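Local atomic coordinates of TetR family transcriptional regulator (Chloroflexus aurantiacus, PDB entry 3NRG), a protein that probably binds operator DNA as a TetR-type transcription factor, pairing an N-terminal helix-turn-helix domain with an all-helical C-terminal domain. Residues 93-98 with 204-209; 169-174 with 200-205. All coordinates share one frame; numbering follows the deposited sequence.

Contact 1 of 2, residues 93-98 with 204-209; sequences WLLDVG and EQVIDI
Leu95 reaches from helix 87-104 toward helix 196-214 and ends against Val206 and Ile207, two neighbours in sequence on the facing helix. The cross-helix contact is wholly apolar, and one methyl carries it: CD2 of Leu95 lies 3.9 Å from Ile207 CD1 and 4.0 Å from Val206 CG1. A leucine suits this place because the backbones stay well apart, with Leu95 CA 8.9 Å from Ile207 CA, and its branch comes late enough in the side chain to span the gap. Its CG stands anti to the backbone N (chi1 -171°), which carries the fork outward.

The two partners meet it differently. Val206, branched at CB, offers CG1 from close to its own backbone, and its side chain crosses that of Leu95 at about a right angle. Ile207 has a longer arm, whose tip CD1 makes the touch while the chain runs past Leu95 in the opposite direction. Its CG1 lies beside the backbone N and its second torsion turns again (chi2 -60°), so the arm is bent rather than extended.

Polar groups lie off to the side of this apolar patch. OE2 of Glu204 makes a salt bridge with Arg92, an ionic tie between the same two helices, and the indole NE1 of Trp93 is hydrogen-bonded to the carbonyl of Pro80.

Helix 87-104 thus faces two ways: Trp93 and Val97 pack on helix 57-78, whereas Leu95 turns to helix 196-214. Within the first pair, Val97 CG2 covers one face of the Trp93 indole, 3.7 Å above the plane and over its centre. Helix 157-179 closes the junction, with Phe168 against Leu95 and Val167 against Val206.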
ATOM      1  N   TRP A  93      15.064   1.885   5.606  1.00 28.83           N
ATOM      2  CA  TRP A  93      14.939   2.146   4.177  1.00 29.32           C
ATOM      3  C   TRP A  93      13.599   1.598   3.650  1.00 30.54           C
ATOM      4  O   TRP A  93      12.888   2.306   2.938  1.00 29.91           O
ATOM      5  CB  TRP A  93      16.125   1.515   3.410  1.00 29.95           C
ATOM      6  CG  TRP A  93      16.046   1.675   1.915  1.00 31.95           C
ATOM      7  CD1 TRP A  93      16.555   2.698   1.170  1.00 35.54           C
ATOM      8  CD2 TRP A  93      15.436   0.764   0.985  1.00 32.00           C
ATOM      9  NE1 TRP A  93      16.289   2.492  -0.164  1.00 35.85           N
ATOM     10  CE2 TRP A  93      15.597   1.315  -0.306  1.00 36.85           C
ATOM     11  CE3 TRP A  93      14.767  -0.468   1.119  1.00 32.84           C
ATOM     12  CZ2 TRP A  93      15.098   0.688  -1.457  1.00 36.48           C
ATOM     13  CZ3 TRP A  93      14.276  -1.089  -0.019  1.00 34.58           C
ATOM     14  CH2 TRP A  93      14.447  -0.516  -1.289  1.00 35.98           C
ATOM     15  N   LEU A  94      13.250   0.347   4.025  1.00 25.56           N
ATOM     16  CA  LEU A  94      12.012  -0.310   3.593  1.00 24.60           C
ATOM     17  C   LEU A  94      10.761   0.390   4.161  1.00 28.21           C
ATOM     18  O   LEU A  94       9.733   0.470   3.479  1.00 27.27           O
ATOM     19  CB  LEU A  94      12.032  -1.794   3.994  1.00 24.66           C
ATOM     20  CG  LEU A  94      10.930  -2.683   3.396  1.00 28.81           C
ATOM     21  CD1 LEU A  94      11.098  -2.833   1.862  1.00 29.05           C
ATOM     22  CD2 LEU A  94      10.911  -4.046   4.078  1.00 31.81           C
ATOM     23  N   LEU A  95      10.854   0.900   5.400  1.00 25.11           N
ATOM     24  CA  LEU A  95       9.763   1.641   6.040  1.00 24.84           C
ATOM     25  C   LEU A  95       9.549   2.976   5.317  1.00 30.01           C
ATOM     26  O   LEU A  95       8.410   3.349   5.041  1.00 30.30           O
ATOM     27  CB  LEU A  95      10.089   1.871   7.534  1.00 24.64           C
ATOM     28  CG  LEU A  95       8.981   2.454   8.421  1.00 28.72           C
ATOM     29  CD1 LEU A  95       7.680   1.672   8.279  1.00 28.54           C
ATOM     30  CD2 LEU A  95       9.418   2.475   9.871  1.00 28.76           C
ATOM     31  N   ASP A  96      10.659   3.649   4.944  1.00 27.11           N
ATOM     32  CA  ASP A  96      10.646   4.912   4.209  1.00 27.85           C
ATOM     33  C   ASP A  96      10.017   4.735   2.813  1.00 31.85           C
ATOM     34  O   ASP A  96       9.183   5.547   2.412  1.00 31.34           O
ATOM     35  CB  ASP A  96      12.074   5.458   4.081  1.00 31.31           C
ATOM     36  CG  ASP A  96      12.197   6.937   4.361  1.00 50.19           C
ATOM     37  OD1 ASP A  96      11.607   7.742   3.592  1.00 51.90           O
ATOM     38  OD2 ASP A  96      12.942   7.303   5.298  1.00 59.68           O
ATOM     39  N   VAL A  97      10.404   3.658   2.090  1.00 28.53           N
ATOM     40  CA  VAL A  97       9.866   3.341   0.760  1.00 28.78           C
ATOM     41  C   VAL A  97       8.337   3.120   0.818  1.00 31.03           C
ATOM     42  O   VAL A  97       7.596   3.723   0.036  1.00 30.47           O
ATOM     43  CB  VAL A  97      10.605   2.129   0.121  1.00 33.68           C
ATOM     44  CG1 VAL A  97       9.843   1.588  -1.087  1.00 33.54           C
ATOM     45  CG2 VAL A  97      12.031   2.504  -0.268  1.00 34.47           C
ATOM     46  N   GLY A  98       7.893   2.283   1.760  1.00 26.25           N
ATOM     47  CA  GLY A  98       6.478   1.983   1.958  1.00 25.24           C
ATOM     48  C   GLY A  98       5.642   3.221   2.203  1.00 28.25           C
ATOM     49  O   GLY A  98       4.554   3.362   1.641  1.00 28.30           O
ATOM     50  N   GLU A 204      12.833   7.159  12.408  1.00 29.02           N
ATOM     51  CA  GLU A 204      14.066   6.802  13.124  1.00 28.99           C
ATOM     52  C   GLU A 204      13.758   6.330  14.555  1.00 31.59           C
ATOM     53  O   GLU A 204      14.307   5.319  14.993  1.00 31.09           O
ATOM     54  CB  GLU A 204      15.051   7.981  13.143  1.00 31.46           C
ATOM     55  CG  GLU A 204      15.655   8.302  11.784  1.00 44.87           C
ATOM     56  CD  GLU A 204      16.575   9.512  11.744  1.00 73.95           C
ATOM     57  OE1 GLU A 204      16.715  10.198  12.785  1.00 72.20           O
ATOM     58  OE2 GLU A 204      17.149   9.781  10.663  1.00 69.96           O
ATOM     59  N   GLN A 205      12.840   7.038  15.261  1.00 27.53           N
ATOM     60  CA  GLN A 205      12.385   6.669  16.610  1.00 26.42           C
ATOM     61  C   GLN A 205      11.779   5.257  16.619  1.00 29.45           C
ATOM     62  O   GLN A 205      12.099   4.464  17.501  1.00 29.72           O
ATOM     63  CB  GLN A 205      11.360   7.687  17.127  1.00 27.49           C
ATOM     64  CG  GLN A 205      11.975   8.851  17.895  1.00 36.26           C
ATOM     65  CD  GLN A 205      12.060   8.593  19.390  1.00 48.80           C
ATOM     66  OE1 GLN A 205      11.592   7.573  19.912  1.00 41.42           O
ATOM     67  NE2 GLN A 205      12.600   9.548  20.118  1.00 41.22           N
ATOM     68  N   VAL A 206      10.931   4.940  15.608  1.00 25.04           N
ATOM     69  CA  VAL A 206      10.288   3.625  15.463  1.00 24.36           C
ATOM     70  C   VAL A 206      11.334   2.516  15.312  1.00 29.81           C
ATOM     71  O   VAL A 206      11.259   1.504  16.014  1.00 29.79           O
ATOM     72  CB  VAL A 206       9.259   3.615  14.298  1.00 27.22           C
ATOM     73  CG1 VAL A 206       8.926   2.193  13.863  1.00 26.23           C
ATOM     74  CG2 VAL A 206       7.997   4.372  14.676  1.00 27.11           C
ATOM     75  N   ILE A 207      12.326   2.722  14.423  1.00 27.23           N
ATOM     76  CA  ILE A 207      13.409   1.754  14.199  1.00 27.51           C
ATOM     77  C   ILE A 207      14.269   1.574  15.466  1.00 32.12           C
ATOM     78  O   ILE A 207      14.608   0.439  15.809  1.00 32.86           O
ATOM     79  CB  ILE A 207      14.249   2.127  12.932  1.00 31.05           C
ATOM     80  CG1 ILE A 207      13.371   2.128  11.641  1.00 31.11           C
ATOM     81  CG2 ILE A 207      15.482   1.225  12.771  1.00 32.70           C
ATOM     82  CD1 ILE A 207      12.668   0.745  11.263  1.00 34.58           C
ATOM     83  N   ASP A 208      14.554   2.685  16.199  1.00 27.72           N
ATOM     84  CA  ASP A 208      15.330   2.641  17.451  1.00 27.43           C
ATOM     85  C   ASP A 208      14.655   1.748  18.492  1.00 30.30           C
ATOM     86  O   ASP A 208      15.335   0.965  19.156  1.00 31.55           O
ATOM     87  CB  ASP A 208      15.543   4.060  18.023  1.00 29.57           C
ATOM     88  CG  ASP A 208      16.476   4.947  17.212  1.00 39.51           C
ATOM     89  OD1 ASP A 208      17.105   4.436  16.259  1.00 39.25           O
ATOM     90  OD2 ASP A 208      16.576   6.153  17.534  1.00 47.12           O
ATOM     91  N   ILE A 209      13.312   1.851  18.621  1.00 24.77           N
ATOM     92  CA  ILE A 209      12.537   1.035  19.559  1.00 24.08           C
ATOM     93  C   ILE A 209      12.635  -0.453  19.179  1.00 28.68           C
ATOM     94  O   ILE A 209      12.949  -1.288  20.036  1.00 29.03           O
ATOM     95  CB  ILE A 209      11.059   1.535  19.658  1.00 26.76           C
ATOM     96  CG1 ILE A 209      11.001   2.972  20.248  1.00 27.26           C
ATOM     97  CG2 ILE A 209      10.179   0.549  20.488  1.00 27.04           C
ATOM     98  CD1 ILE A 209       9.694   3.756  19.927  1.00 31.68           C
TER

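Contact 2 of 2, residues 169-174 with 200-205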
ATOM      1  N   THR A 169       2.476  -1.447   8.527  1.00 25.27           N
ATOM      2  CA  THR A 169       1.142  -1.301   7.953  1.00 25.12           C
ATOM      3  C   THR A 169       0.465   0.006   8.392  1.00 28.75           C
ATOM      4  O   THR A 169      -0.250   0.619   7.594  1.00 28.44           O
ATOM      5  CB  THR A 169       0.294  -2.539   8.315  1.00 29.55           C
ATOM      6  OG1 THR A 169       0.893  -3.690   7.725  1.00 31.86           O
ATOM      7  CG2 THR A 169      -1.147  -2.423   7.862  1.00 26.17           C
ATOM      8  N   GLU A 170       0.682   0.426   9.656  1.00 24.04           N
ATOM      9  CA  GLU A 170      -0.047   1.551  10.232  1.00 23.78           C
ATOM     10  C   GLU A 170       0.715   2.875  10.354  1.00 28.28           C
ATOM     11  O   GLU A 170       0.073   3.907  10.581  1.00 29.90           O
ATOM     12  CB  GLU A 170      -0.651   1.157  11.589  1.00 25.50           C
ATOM     13  CG  GLU A 170      -1.595  -0.034  11.529  1.00 36.23           C
ATOM     14  CD  GLU A 170      -2.937   0.203  10.859  1.00 55.14           C
ATOM     15  OE1 GLU A 170      -3.311   1.381  10.647  1.00 43.79           O
ATOM     16  OE2 GLU A 170      -3.637  -0.797  10.585  1.00 54.63           O
ATOM     17  N   LEU A 171       2.068   2.866  10.251  1.00 22.96           N
ATOM     18  CA  LEU A 171       2.840   4.101  10.449  1.00 21.94           C
ATOM     19  C   LEU A 171       2.443   5.268   9.537  1.00 27.68           C
ATOM     20  O   LEU A 171       2.229   6.367  10.031  1.00 28.40           O
ATOM     21  CB  LEU A 171       4.361   3.864  10.438  1.00 20.97           C
ATOM     22  CG  LEU A 171       5.225   5.075  10.892  1.00 24.48           C
ATOM     23  CD1 LEU A 171       4.784   5.595  12.282  1.00 24.58           C
ATOM     24  CD2 LEU A 171       6.698   4.735  10.888  1.00 23.76           C
ATOM     25  N   GLY A 172       2.314   5.006   8.235  1.00 24.81           N
ATOM     26  CA  GLY A 172       1.942   6.016   7.247  1.00 24.97           C
ATOM     27  C   GLY A 172       0.675   6.763   7.597  1.00 29.49           C
ATOM     28  O   GLY A 172       0.656   7.997   7.590  1.00 30.36           O
ATOM     29  N   ASN A 173      -0.382   6.018   7.965  1.00 25.64           N
ATOM     30  CA  ASN A 173      -1.664   6.598   8.369  1.00 26.13           C
ATOM     31  C   ASN A 173      -1.516   7.458   9.614  1.00 30.89           C
ATOM     32  O   ASN A 173      -2.140   8.519   9.707  1.00 32.02           O
ATOM     33  CB  ASN A 173      -2.709   5.497   8.600  1.00 27.37           C
ATOM     34  CG  ASN A 173      -3.037   4.689   7.363  1.00 53.72           C
ATOM     35  OD1 ASN A 173      -3.123   5.214   6.239  1.00 46.63           O
ATOM     36  ND2 ASN A 173      -3.278   3.397   7.550  1.00 47.42           N
ATOM     37  N   HIS A 174      -0.667   7.020  10.563  1.00 26.70           N
ATOM     38  CA  HIS A 174      -0.428   7.764  11.796  1.00 26.35           C
ATOM     39  C   HIS A 174       0.326   9.069  11.539  1.00 28.57           C
ATOM     40  O   HIS A 174      -0.003  10.093  12.143  1.00 28.51           O
ATOM     41  CB  HIS A 174       0.309   6.902  12.826  1.00 26.76           C
ATOM     42  CG  HIS A 174       0.441   7.568  14.157  1.00 30.72           C
ATOM     43  ND1 HIS A 174      -0.672   7.852  14.936  1.00 33.26           N
ATOM     44  CD2 HIS A 174       1.544   8.021  14.790  1.00 32.48           C
ATOM     45  CE1 HIS A 174      -0.209   8.451  16.017  1.00 33.19           C
ATOM     46  NE2 HIS A 174       1.120   8.564  15.982  1.00 33.17           N
ATOM     47  N   ARG A 200      10.534  11.972   9.445  1.00 30.55           N
ATOM     48  CA  ARG A 200      11.741  11.133   9.470  1.00 30.76           C
ATOM     49  C   ARG A 200      12.223  10.818  10.890  1.00 35.50           C
ATOM     50  O   ARG A 200      12.659   9.692  11.147  1.00 35.42           O
ATOM     51  CB  ARG A 200      12.880  11.714   8.588  1.00 32.89           C
ATOM     52  CG  ARG A 200      13.492  13.032   9.087  1.00 44.65           C
ATOM     53  CD  ARG A 200      14.872  13.277   8.493  1.00 53.63           C
ATOM     54  NE  ARG A 200      15.350  14.641   8.743  1.00 64.07           N
ATOM     55  CZ  ARG A 200      15.315  15.622   7.841  1.00 79.66           C
ATOM     56  NH1 ARG A 200      14.827  15.400   6.626  1.00 65.04           N
ATOM     57  NH2 ARG A 200      15.775  16.830   8.147  1.00 68.29           N
ATOM     58  N   ARG A 201      12.120  11.795  11.826  1.00 32.28           N
ATOM     59  CA  ARG A 201      12.533  11.564  13.211  1.00 32.13           C
ATOM     60  C   ARG A 201      11.631  10.546  13.889  1.00 35.10           C
ATOM     61  O   ARG A 201      12.095   9.809  14.756  1.00 36.09           O
ATOM     62  CB  ARG A 201      12.642  12.878  14.016  1.00 34.21           C
ATOM     63  CG  ARG A 201      11.377  13.721  14.039  1.00 48.56           C
ATOM     64  CD  ARG A 201      11.673  15.185  14.331  1.00 66.45           C
ATOM     65  NE  ARG A 201      12.508  15.793  13.288  1.00 78.66           N
ATOM     66  CZ  ARG A 201      12.707  17.101  13.162  1.00 93.67           C
ATOM     67  NH1 ARG A 201      12.110  17.953  13.988  1.00 82.60           N
ATOM     68  NH2 ARG A 201      13.480  17.571  12.192  1.00 79.32           N
ATOM     69  N   VAL A 202      10.361  10.438  13.422  1.00 29.21           N
ATOM     70  CA  VAL A 202       9.413   9.432  13.903  1.00 27.70           C
ATOM     71  C   VAL A 202       9.830   8.056  13.349  1.00 31.81           C
ATOM     72  O   VAL A 202       9.932   7.091  14.112  1.00 31.01           O
ATOM     73  CB  VAL A 202       7.947   9.795  13.532  1.00 30.65           C
ATOM     74  CG1 VAL A 202       6.987   8.673  13.917  1.00 29.54           C
ATOM     75  CG2 VAL A 202       7.527  11.111  14.180  1.00 31.22           C
ATOM     76  N   ILE A 203      10.140   7.991  12.033  1.00 28.78           N
ATOM     77  CA  ILE A 203      10.613   6.766  11.382  1.00 28.44           C
ATOM     78  C   ILE A 203      11.878   6.246  12.077  1.00 33.07           C
ATOM     79  O   ILE A 203      11.952   5.053  12.385  1.00 33.62           O
ATOM     80  CB  ILE A 203      10.809   6.985   9.853  1.00 31.89           C
ATOM     81  CG1 ILE A 203       9.440   7.224   9.160  1.00 32.43           C
ATOM     82  CG2 ILE A 203      11.556   5.803   9.203  1.00 31.93           C
ATOM     83  CD1 ILE A 203       9.525   7.948   7.819  1.00 41.88           C
ATOM     84  N   GLU A 204      12.833   7.159  12.408  1.00 29.02           N
ATOM     85  CA  GLU A 204      14.066   6.802  13.124  1.00 28.99           C
ATOM     86  C   GLU A 204      13.758   6.330  14.555  1.00 31.59           C
ATOM     87  O   GLU A 204      14.307   5.319  14.993  1.00 31.09           O
ATOM     88  CB  GLU A 204      15.051   7.981  13.143  1.00 31.46           C
ATOM     89  CG  GLU A 204      15.655   8.302  11.784  1.00 44.87           C
ATOM     90  CD  GLU A 204      16.575   9.512  11.744  1.00 73.95           C
ATOM     91  OE1 GLU A 204      16.715  10.198  12.785  1.00 72.20           O
ATOM     92  OE2 GLU A 204      17.149   9.781  10.663  1.00 69.96           O
ATOM     93  N   GLN A 205      12.840   7.038  15.261  1.00 27.53           N
ATOM     94  CA  GLN A 205      12.385   6.669  16.610  1.00 26.42           C
ATOM     95  C   GLN A 205      11.779   5.257  16.619  1.00 29.45           C
ATOM     96  O   GLN A 205      12.099   4.464  17.501  1.00 29.72           O
ATOM     97  CB  GLN A 205      11.360   7.687  17.127  1.00 27.49           C
ATOM     98  CG  GLN A 205      11.975   8.851  17.895  1.00 36.26           C
ATOM     99  CD  GLN A 205      12.060   8.593  19.390  1.00 48.80           C
ATOM    100  OE1 GLN A 205      11.592   7.573  19.912  1.00 41.42           O
ATOM    101  NE2 GLN A 205      12.600   9.548  20.118  1.00 41.22           N
TER
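Leu171 is the central residue here, with the most surface buried: from helix 157-179 it sets its two methyls against two different residues of helix 196-214. CD1 lies 4.1 Å from Val202 CG1, and CD2 lies 4.1 Å from Ile203 CG1. The fork of a leucine suits such a task, since each branch can serve its own partner; a chi1 of -170° swings CG away from the backbone N, and from there both methyls reach the facing residues. Leu171 CA is 8.3 Å from Ile203 CA, a separation bridged by side-chain contacts, with no hydrogen bond between the two segments.

Val202 is directed toward helix 157-179; short and branched at CB, it offers Leu171 a methyl close to its own backbone. The same valine also packs on Leu175, Arg178 and Phe179. Ile203 is met on the flank of its longer chain, at CG1, and not at its tip, while its other branch, CG2, packs on Leu95. It also touches Ile99, which Leu171 shares, so both residues turn to helix 87-104 as well.

Helix 157-179 is kinked here, the N atoms of Gly172 and Asn173 lacking bonds to the preceding turn. The contact joins two helices of the all-helical C-terminal domain of a TetR-type regulator; in many relatives its last two long helices also form the dimer interface.

Contacts 1 and 2 adjoin one another, their centres about 7 Å apart, and both use helix 196-214: residues 200-205 and 204-209 overlap at Glu204 and Gln205. Along the chain residues 93-98 come first, then 169-174, and the shared helix last. In both contacts that helix touches helix 87-104 as well as helix 157-179. The two join directly where Leu95 CD2 lies 3.7 Å from Leu171 CD2, and Val206 CG2 lies 4.0 Å from that same Leu171 methyl. Together they form one continuous hydrophobic junction of three helices in the C-terminal domain, bringing residues far apart in sequence into one core.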